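Local coordinates for exocyst complex component EXO70 (Saccharomyces cerevisiae, PDB 2B1E), which acts in the secretory pathway as a subunit of the exocyst, which tethers secretory vesicles to sites of exocytosis, and helps to assemble that complex, at residues A390-Q395 with K406-Q411; I413-L418 with S454-D459; K296-S301 with L383-Q388. All coordinates share one frame; numbering follows the deposited sequence.

Interaction 1: residues A390-Q395 with K406-Q411; sequences ALMPNQ and KNKHKQ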
loop_
_atom_site.group_PDB
_atom_site.type_symbol
_atom_site.label_atom_id
_atom_site.label_comp_id
_atom_site.label_asym_id
_atom_site.label_seq_id
_atom_site.Cartn_x
_atom_site.Cartn_y
_atom_site.Cartn_z
ATOM N N ALA A 390 -25.603 -24.947 8.760
ATOM C CA ALA A 390 -26.317 -24.756 10.015
ATOM C C ALA A 390 -27.756 -25.270 9.941
ATOM O O ALA A 390 -28.242 -25.873 10.892
ATOM C CB ALA A 390 -26.315 -23.276 10.390
ATOM N N LEU A 391 -28.431 -25.037 8.815
ATOM C CA LEU A 391 -29.819 -25.466 8.660
ATOM C C LEU A 391 -29.981 -26.875 8.102
ATOM O O LEU A 391 -31.015 -27.503 8.313
ATOM C CB LEU A 391 -30.587 -24.495 7.763
ATOM C CG LEU A 391 -30.701 -23.050 8.246
ATOM C CD1 LEU A 391 -31.326 -22.209 7.157
ATOM C CD2 LEU A 391 -31.511 -22.982 9.525
ATOM N N MET A 392 -28.969 -27.351 7.379
ATOM C CA MET A 392 -28.986 -28.699 6.792
ATOM C C MET A 392 -27.601 -29.316 7.009
ATOM O O MET A 392 -26.794 -29.419 6.087
ATOM C CB MET A 392 -29.305 -28.622 5.290
ATOM C CG MET A 392 -30.668 -27.999 4.976
ATOM S SD MET A 392 -30.958 -27.762 3.202
ATOM C CE MET A 392 -32.031 -29.133 2.863
ATOM N N PRO A 393 -27.318 -29.736 8.251
ATOM C CA PRO A 393 -26.050 -30.346 8.664
ATOM C C PRO A 393 -25.573 -31.505 7.784
ATOM O O PRO A 393 -24.377 -31.656 7.544
ATOM C CB PRO A 393 -26.341 -30.811 10.089
ATOM C CG PRO A 393 -27.359 -29.848 10.563
ATOM C CD PRO A 393 -28.269 -29.702 9.375
ATOM N N ASN A 394 -26.515 -32.310 7.301
ATOM C CA ASN A 394 -26.186 -33.484 6.491
ATOM C C ASN A 394 -26.004 -33.304 4.988
ATOM O O ASN A 394 -25.485 -34.199 4.317
ATOM C CB ASN A 394 -27.243 -34.561 6.716
ATOM C CG ASN A 394 -27.220 -35.099 8.124
ATOM O OD1 ASN A 394 -26.263 -35.759 8.526
ATOM N ND2 ASN A 394 -28.267 -34.811 8.888
ATOM N N GLN A 395 -26.433 -32.167 4.455
ATOM C CA GLN A 395 -26.325 -31.929 3.022
ATOM C C GLN A 395 -25.051 -31.181 2.650
ATOM O O GLN A 395 -24.487 -30.447 3.459
ATOM C CB GLN A 395 -27.536 -31.123 2.532
ATOM C CG GLN A 395 -28.895 -31.710 2.910
ATOM C CD GLN A 395 -29.179 -33.044 2.238
ATOM O OE1 GLN A 395 -28.326 -33.929 2.201
ATOM N NE2 GLN A 395 -30.387 -33.195 1.714
ATOM N N LYS A 406 -32.736 -28.877 -3.497
ATOM C CA LYS A 406 -32.143 -29.472 -2.297
ATOM C C LYS A 406 -32.081 -28.456 -1.163
ATOM O O LYS A 406 -32.107 -28.813 0.004
ATOM C CB LYS A 406 -30.720 -29.950 -2.594
ATOM C CG LYS A 406 -30.611 -31.388 -3.055
ATOM C CD LYS A 406 -30.685 -32.335 -1.869
ATOM C CE LYS A 406 -30.245 -33.744 -2.248
ATOM N NZ LYS A 406 -30.140 -34.605 -1.033
ATOM N N ASN A 407 -31.970 -27.183 -1.512
ATOM C CA ASN A 407 -31.923 -26.153 -0.485
ATOM C C ASN A 407 -33.357 -25.823 -0.086
ATOM O O ASN A 407 -34.057 -25.108 -0.809
ATOM C CB ASN A 407 -31.230 -24.906 -1.021
ATOM C CG ASN A 407 -30.968 -23.886 0.061
ATOM O OD1 ASN A 407 -31.511 -23.983 1.165
ATOM N ND2 ASN A 407 -30.141 -22.894 -0.248
ATOM N N LYS A 408 -33.796 -26.333 1.064
ATOM C CA LYS A 408 -35.164 -26.098 1.520
ATOM C C LYS A 408 -35.322 -24.805 2.323
ATOM O O LYS A 408 -36.424 -24.478 2.751
ATOM C CB LYS A 408 -35.654 -27.265 2.394
ATOM C CG LYS A 408 -35.388 -28.675 1.841
ATOM C CD LYS A 408 -36.119 -28.943 0.539
ATOM C CE LYS A 408 -35.793 -30.355 0.007
ATOM N NZ LYS A 408 -36.312 -30.550 -1.374
ATOM N N HIS A 409 -34.235 -24.068 2.517
ATOM C CA HIS A 409 -34.283 -22.848 3.320
ATOM C C HIS A 409 -33.870 -21.583 2.572
ATOM O O HIS A 409 -33.322 -20.661 3.173
ATOM C CB HIS A 409 -33.363 -23.034 4.531
ATOM C CG HIS A 409 -33.623 -24.301 5.283
ATOM N ND1 HIS A 409 -34.583 -24.395 6.266
ATOM C CD2 HIS A 409 -33.100 -25.544 5.146
ATOM C CE1 HIS A 409 -34.645 -25.642 6.700
ATOM N NE2 HIS A 409 -33.756 -26.360 6.038
ATOM N N LYS A 410 -34.144 -21.527 1.277
ATOM C CA LYS A 410 -33.724 -20.371 0.495
ATOM C C LYS A 410 -34.317 -19.044 0.944
ATOM O O LYS A 410 -33.640 -18.017 0.904
ATOM C CB LYS A 410 -33.995 -20.625 -0.993
ATOM C CG LYS A 410 -33.184 -21.807 -1.526
ATOM C CD LYS A 410 -33.230 -21.945 -3.041
ATOM C CE LYS A 410 -34.567 -22.483 -3.509
ATOM N NZ LYS A 410 -34.887 -23.753 -2.820
ATOM N N GLN A 411 -35.564 -19.058 1.397
ATOM C CA GLN A 411 -36.190 -17.816 1.831
ATOM C C GLN A 411 -35.437 -17.200 3.006
ATOM O O GLN A 411 -35.083 -16.023 2.965
ATOM C CB GLN A 411 -37.661 -18.048 2.208
ATOM C CG GLN A 411 -38.370 -16.768 2.677
ATOM C CD GLN A 411 -39.871 -16.952 2.804
ATOM O OE1 GLN A 411 -40.342 -17.868 3.480
ATOM N NE2 GLN A 411 -40.628 -16.085 2.151
#
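In the connection between helix 364-391 and helix 410-429, L391, at the end of the first helix, and M392 just beyond it pack on H409, the N-cap position of the second. CB of L391 sits over one face of the imidazole, 3.9 Å from the ring centroid and 16° off its normal, a CH-pi contact, while CB of K408 lies over the opposite face. H409 has CG anti to the carbonyl carbon (chi1 -51°), which sets the ring against L391; CD1 of L391 touches H409 CB at 3.4 Å, where the ring joins its stem. M392 comes in at the rim: its CG is 3.5 Å from H409 CD2, and its SD lies in the ring plane at the edge, 4.7 Å from the centroid. The approach to the helix is shaped by N407, whose OD1 accepts from H409 N at 3.0 Å in an Asx turn. N407 O accepts from K410 NZ at 2.6 Å, and that ammonium also bonds S404 O. An alanine in place of H409 would probably leave L391 CB without the ring face it packs on and set the M392 thioether free to shift, though L391 CD1 would still meet CB. The arrangement is that of a surface interhelical connection, with an Asx turn leading into the helix and the histidine at the N-cap position packed on the end of the preceding helix.

Interaction 2: residues I413-L418 with S454-D459; sequences IGFFIL and SYMVSD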
loop_
_atom_site.group_PDB
_atom_site.type_symbol
_atom_site.label_atom_id
_atom_site.label_comp_id
_atom_site.label_asym_id
_atom_site.label_seq_id
_atom_site.Cartn_x
_atom_site.Cartn_y
_atom_site.Cartn_z
ATOM N N ILE A 413 -32.314 -18.055 4.200
ATOM C CA ILE A 413 -30.920 -17.812 3.870
ATOM C C ILE A 413 -30.839 -16.547 3.015
ATOM O O ILE A 413 -29.951 -15.707 3.210
ATOM C CB ILE A 413 -30.305 -19.019 3.116
ATOM C CG1 ILE A 413 -30.195 -20.215 4.070
ATOM C CG2 ILE A 413 -28.939 -18.635 2.542
ATOM C CD1 ILE A 413 -29.950 -21.579 3.369
ATOM N N GLY A 414 -31.780 -16.393 2.089
ATOM C CA GLY A 414 -31.781 -15.198 1.258
ATOM C C GLY A 414 -31.904 -13.940 2.104
ATOM O O GLY A 414 -31.196 -12.950 1.891
ATOM N N PHE A 415 -32.808 -13.984 3.076
ATOM C CA PHE A 415 -33.041 -12.856 3.979
ATOM C C PHE A 415 -31.779 -12.571 4.799
ATOM O O PHE A 415 -31.334 -11.423 4.912
ATOM C CB PHE A 415 -34.215 -13.188 4.909
ATOM C CG PHE A 415 -34.489 -12.129 5.948
ATOM C CD1 PHE A 415 -35.086 -10.921 5.590
ATOM C CD2 PHE A 415 -34.140 -12.337 7.280
ATOM C CE1 PHE A 415 -35.332 -9.927 6.548
ATOM C CE2 PHE A 415 -34.384 -11.349 8.251
ATOM C CZ PHE A 415 -34.981 -10.141 7.881
ATOM N N PHE A 416 -31.212 -13.620 5.386
ATOM C CA PHE A 416 -29.996 -13.497 6.188
ATOM C C PHE A 416 -28.871 -12.808 5.401
ATOM O O PHE A 416 -28.270 -11.843 5.884
ATOM C CB PHE A 416 -29.576 -14.896 6.673
ATOM C CG PHE A 416 -28.247 -14.949 7.382
ATOM C CD1 PHE A 416 -27.977 -14.120 8.478
ATOM C CD2 PHE A 416 -27.278 -15.858 6.975
ATOM C CE1 PHE A 416 -26.759 -14.203 9.155
ATOM C CE2 PHE A 416 -26.049 -15.957 7.645
ATOM C CZ PHE A 416 -25.787 -15.129 8.738
ATOM N N ILE A 417 -28.598 -13.266 4.181
ATOM C CA ILE A 417 -27.530 -12.654 3.392
ATOM C C ILE A 417 -27.847 -11.186 3.073
ATOM O O ILE A 417 -26.971 -10.316 3.158
ATOM C CB ILE A 417 -27.283 -13.421 2.064
ATOM C CG1 ILE A 417 -26.973 -14.895 2.354
ATOM C CG2 ILE A 417 -26.103 -12.792 1.308
ATOM C CD1 ILE A 417 -25.793 -15.110 3.330
ATOM N N LEU A 418 -29.093 -10.902 2.714
ATOM C CA LEU A 418 -29.466 -9.529 2.399
ATOM C C LEU A 418 -29.351 -8.608 3.613
ATOM O O LEU A 418 -28.968 -7.447 3.472
ATOM C CB LEU A 418 -30.875 -9.476 1.809
ATOM C CG LEU A 418 -30.972 -9.999 0.371
ATOM C CD1 LEU A 418 -32.417 -10.224 0.024
ATOM C CD2 LEU A 418 -30.336 -9.030 -0.603
ATOM N N SER A 454 -33.460 -13.188 -5.287
ATOM C CA SER A 454 -33.970 -14.358 -5.989
ATOM C C SER A 454 -34.179 -15.533 -5.016
ATOM O O SER A 454 -35.151 -16.279 -5.142
ATOM C CB SER A 454 -33.016 -14.749 -7.126
ATOM O OG SER A 454 -33.700 -15.538 -8.086
ATOM N N TYR A 455 -33.276 -15.702 -4.052
ATOM C CA TYR A 455 -33.442 -16.763 -3.051
ATOM C C TYR A 455 -34.790 -16.568 -2.336
ATOM O O TYR A 455 -35.531 -17.524 -2.123
ATOM C CB TYR A 455 -32.323 -16.717 -1.996
ATOM C CG TYR A 455 -31.113 -17.586 -2.292
ATOM C CD1 TYR A 455 -30.440 -17.484 -3.503
ATOM C CD2 TYR A 455 -30.616 -18.478 -1.337
ATOM C CE1 TYR A 455 -29.314 -18.233 -3.767
ATOM C CE2 TYR A 455 -29.468 -19.241 -1.594
ATOM C CZ TYR A 455 -28.829 -19.110 -2.816
ATOM O OH TYR A 455 -27.710 -19.862 -3.117
ATOM N N MET A 456 -35.105 -15.326 -1.974
ATOM C CA MET A 456 -36.359 -15.028 -1.269
ATOM C C MET A 456 -37.614 -15.179 -2.126
ATOM O O MET A 456 -38.690 -15.457 -1.608
ATOM C CB MET A 456 -36.335 -13.602 -0.677
ATOM C CG MET A 456 -35.359 -13.402 0.492
ATOM S SD MET A 456 -35.610 -11.846 1.422
ATOM C CE MET A 456 -35.404 -10.675 0.136
ATOM N N VAL A 457 -37.481 -14.984 -3.430
ATOM C CA VAL A 457 -38.620 -15.100 -4.343
ATOM C C VAL A 457 -38.825 -16.539 -4.829
ATOM O O VAL A 457 -39.923 -16.903 -5.268
ATOM C CB VAL A 457 -38.418 -14.164 -5.576
ATOM C CG1 VAL A 457 -39.516 -14.375 -6.604
ATOM C CG2 VAL A 457 -38.416 -12.711 -5.128
ATOM N N SER A 458 -37.780 -17.360 -4.719
ATOM C CA SER A 458 -37.822 -18.737 -5.202
ATOM C C SER A 458 -38.980 -19.611 -4.750
ATOM O O SER A 458 -39.565 -20.328 -5.561
ATOM C CB SER A 458 -36.514 -19.461 -4.882
ATOM O OG SER A 458 -36.527 -20.748 -5.486
ATOM N N ASP A 459 -39.302 -19.572 -3.461
ATOM C CA ASP A 459 -40.396 -20.380 -2.936
ATOM C C ASP A 459 -41.722 -19.962 -3.564
ATOM O O ASP A 459 -42.622 -20.783 -3.752
ATOM C CB ASP A 459 -40.453 -20.266 -1.407
ATOM C CG ASP A 459 -39.290 -20.998 -0.712
ATOM O OD1 ASP A 459 -38.294 -21.355 -1.386
ATOM O OD2 ASP A 459 -39.364 -21.207 0.522
#
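M456 reaches from helix 440-473 over the backbone of G414 and F415 to the tip of L418. From CB, which makes no contact across, the chain leaves with CG anti to the carbonyl carbon (chi1 -69°). That places CG against the opposite backbone, 3.7 Å from F415 N and close to G414 C as well. SD follows at 3.8 Å from F415 CA; it also lies beside F415 CB and at the edge of the phenyl ring, near its plane. At chi3 the chain bends (-58°), and the methyl CE turns to meet L418 tip to tip, CD1 of the leucine lying 3.8 Å from M456 SD; the modelled spacing of the two methyls is doubtfully short. Y455, the preceding residue, completes the contact: its CB rests 3.6 Å from G414 CA, and its CE2 lies 4.2 Å from I413 CG2. Glycine permits this approach, since a CB at G414 would fall about 2.7 Å from Y455 CB and clash. The two segments run antiparallel, their axes 159° apart in direction and 8.1 Å apart at closest approach. L518 of helix 512-537 also touches M456, Y507 meets the F415 ring, and the Y455 hydroxyl bonds E384 and N401 N. Between the two segments themselves no polar bond forms, so this buried contact rests on shape: dispersion contacts of thioether, methyl and ring carbons, which depend on the close fit at the glycine.

Interaction 3: residues K296-S301 with L383-Q388; sequences KANSIS and LERKAQ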
loop_
_atom_site.group_PDB
_atom_site.type_symbol
_atom_site.label_atom_id
_atom_site.label_comp_id
_atom_site.label_asym_id
_atom_site.label_seq_id
_atom_site.Cartn_x
_atom_site.Cartn_y
_atom_site.Cartn_z
ATOM N N LYS A 296 -13.589 -15.773 9.571
ATOM C CA LYS A 296 -14.592 -15.111 10.395
ATOM C C LYS A 296 -16.005 -15.588 10.035
ATOM O O LYS A 296 -16.799 -15.906 10.915
ATOM C CB LYS A 296 -14.494 -13.592 10.228
ATOM C CG LYS A 296 -13.263 -12.964 10.871
ATOM C CD LYS A 296 -13.430 -12.866 12.383
ATOM C CE LYS A 296 -12.223 -12.210 13.046
ATOM N NZ LYS A 296 -10.994 -13.021 12.833
ATOM N N ALA A 297 -16.315 -15.647 8.743
ATOM C CA ALA A 297 -17.642 -16.077 8.312
ATOM C C ALA A 297 -17.972 -17.507 8.734
ATOM O O ALA A 297 -19.143 -17.858 8.870
ATOM C CB ALA A 297 -17.778 -15.939 6.795
ATOM N N ASN A 298 -16.948 -18.331 8.940
ATOM C CA ASN A 298 -17.172 -19.722 9.337
ATOM C C ASN A 298 -16.911 -20.007 10.819
ATOM O O ASN A 298 -17.138 -21.128 11.282
ATOM C CB ASN A 298 -16.319 -20.675 8.485
ATOM C CG ASN A 298 -16.735 -20.696 7.014
ATOM O OD1 ASN A 298 -16.314 -19.853 6.221
ATOM N ND2 ASN A 298 -17.574 -21.664 6.649
ATOM N N SER A 299 -16.444 -19.006 11.562
ATOM C CA SER A 299 -16.162 -19.189 12.986
ATOM C C SER A 299 -17.400 -19.636 13.768
ATOM O O SER A 299 -17.423 -20.736 14.320
ATOM C CB SER A 299 -15.601 -17.899 13.596
ATOM O OG SER A 299 -16.543 -16.842 13.546
ATOM N N ILE A 300 -18.426 -18.791 13.816
ATOM C CA ILE A 300 -19.659 -19.131 14.526
ATOM C C ILE A 300 -20.464 -20.097 13.661
ATOM O O ILE A 300 -20.897 -19.738 12.574
ATOM C CB ILE A 300 -20.503 -17.873 14.805
ATOM C CG1 ILE A 300 -19.672 -16.867 15.601
ATOM C CG2 ILE A 300 -21.774 -18.248 15.560
ATOM C CD1 ILE A 300 -19.102 -17.428 16.884
ATOM N N SER A 301 -20.671 -21.314 14.153
ATOM C CA SER A 301 -21.391 -22.340 13.401
ATOM C C SER A 301 -22.882 -22.094 13.203
ATOM O O SER A 301 -23.456 -22.521 12.203
ATOM C CB SER A 301 -21.198 -23.704 14.067
ATOM O OG SER A 301 -21.665 -23.680 15.405
ATOM N N LEU A 383 -20.927 -16.750 4.225
ATOM C CA LEU A 383 -22.003 -16.660 5.200
ATOM C C LEU A 383 -23.104 -17.612 4.729
ATOM O O LEU A 383 -23.781 -18.234 5.543
ATOM C CB LEU A 383 -22.569 -15.246 5.285
ATOM C CG LEU A 383 -21.789 -14.234 6.119
ATOM C CD1 LEU A 383 -22.457 -12.877 6.024
ATOM C CD2 LEU A 383 -21.712 -14.709 7.571
ATOM N N GLU A 384 -23.286 -17.721 3.413
ATOM C CA GLU A 384 -24.312 -18.614 2.870
ATOM C C GLU A 384 -23.950 -20.067 3.149
ATOM O O GLU A 384 -24.799 -20.863 3.572
ATOM C CB GLU A 384 -24.479 -18.452 1.352
ATOM C CG GLU A 384 -25.823 -19.015 0.890
ATOM C CD GLU A 384 -25.880 -19.409 -0.578
ATOM O OE1 GLU A 384 -25.314 -18.694 -1.440
ATOM O OE2 GLU A 384 -26.516 -20.442 -0.863
ATOM N N ARG A 385 -22.697 -20.416 2.874
ATOM C CA ARG A 385 -22.214 -21.770 3.107
ATOM C C ARG A 385 -22.449 -22.170 4.563
ATOM O O ARG A 385 -22.965 -23.250 4.846
ATOM C CB ARG A 385 -20.720 -21.872 2.772
ATOM C CG ARG A 385 -20.103 -23.218 3.131
ATOM C CD ARG A 385 -18.673 -23.354 2.629
ATOM N NE ARG A 385 -18.603 -23.477 1.173
ATOM C CZ ARG A 385 -18.453 -22.457 0.328
ATOM N NH1 ARG A 385 -18.353 -21.214 0.784
ATOM N NH2 ARG A 385 -18.407 -22.680 -0.978
ATOM N N LYS A 386 -22.077 -21.290 5.483
ATOM C CA LYS A 386 -22.263 -21.565 6.898
ATOM C C LYS A 386 -23.738 -21.713 7.248
ATOM O O LYS A 386 -24.114 -22.579 8.032
ATOM C CB LYS A 386 -21.655 -20.456 7.746
ATOM C CG LYS A 386 -21.895 -20.682 9.228
ATOM C CD LYS A 386 -21.387 -19.556 10.061
ATOM C CE LYS A 386 -22.287 -18.343 10.000
ATOM N NZ LYS A 386 -21.761 -17.311 10.928
ATOM N N ALA A 387 -24.575 -20.873 6.657
ATOM C CA ALA A 387 -26.005 -20.938 6.917
ATOM C C ALA A 387 -26.570 -22.276 6.439
ATOM O O ALA A 387 -27.378 -22.890 7.127
ATOM C CB ALA A 387 -26.719 -19.788 6.225
ATOM N N GLN A 388 -26.142 -22.727 5.262
ATOM C CA GLN A 388 -26.626 -24.001 4.737
ATOM C C GLN A 388 -26.226 -25.174 5.639
ATOM O O GLN A 388 -27.020 -26.084 5.887
ATOM C CB GLN A 388 -26.116 -24.221 3.304
ATOM C CG GLN A 388 -26.951 -23.472 2.262
ATOM C CD GLN A 388 -26.692 -23.938 0.840
ATOM O OE1 GLN A 388 -26.620 -25.133 0.575
ATOM N NE2 GLN A 388 -26.573 -22.992 -0.082
HETATM O O HOH W 1 -19.164 -16.767 11.827
HETATM O O HOH W 2 -22.527 -23.709 9.960
#
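The ammonium of K386 is gripped from several directions by the backbone at the C-terminal end of helix 268-299. K386 NZ donates to water 1 at 2.8 Å and to I300 O at 3.1 Å, though the place of that oxygen is less sure. A weak bond, 3.4 Å long, runs from K386 NZ to A297 O. Water 1 ties the group further to the same backbone: it donates to K296 O at 2.7 Å, more weakly to A297 O, and accepts from I300 N at 2.9 Å. K296 O also accepts from N and OG of S299. K386 leaves its own helix with CG anti to the backbone N (chi1 177°), and a bend at chi3 (76°) swings CE round beside the carbonyls. This is a lysine of helix 364-391 placed among carbonyl oxygens at the C-terminal end of a neighbouring helix in the all-helical rod; the negative end of that helix dipole would probably help to keep the amine charged. Where the chain moves on into the loop, water 2 bridges the two backbones, donating to S301 O and K386 O at 2.7 Å each. The apolar share is small: A297 CB meets L383 CD2 at 4.2 Å, and L383 continues onto I417 of helix 410-429. R385, whose CB points toward 296-301, puts its guanidinium into a salt bridge with E351.

The three contacts run in series through four helices of the Exo70 C-terminal family region, with short helices between some of them. Interaction 3 joins helix 268-299 to helix 364-391, interaction 1 links the end of that helix to the start of helix 410-429, and interaction 2 packs helix 410-429 on helix 440-473. Interaction 2 is buried and wholly apolar; interaction 1, at the surface, combines ring and sulfur packing with polar turn bonds inside one segment; partly buried interaction 3 relies on a lysine and bridging waters. The sites also touch: I413 CG2 of interaction 2 lies 3.5 Å from E384 CG of interaction 3, and K410 of interaction 1 packs on S458 of interaction 2.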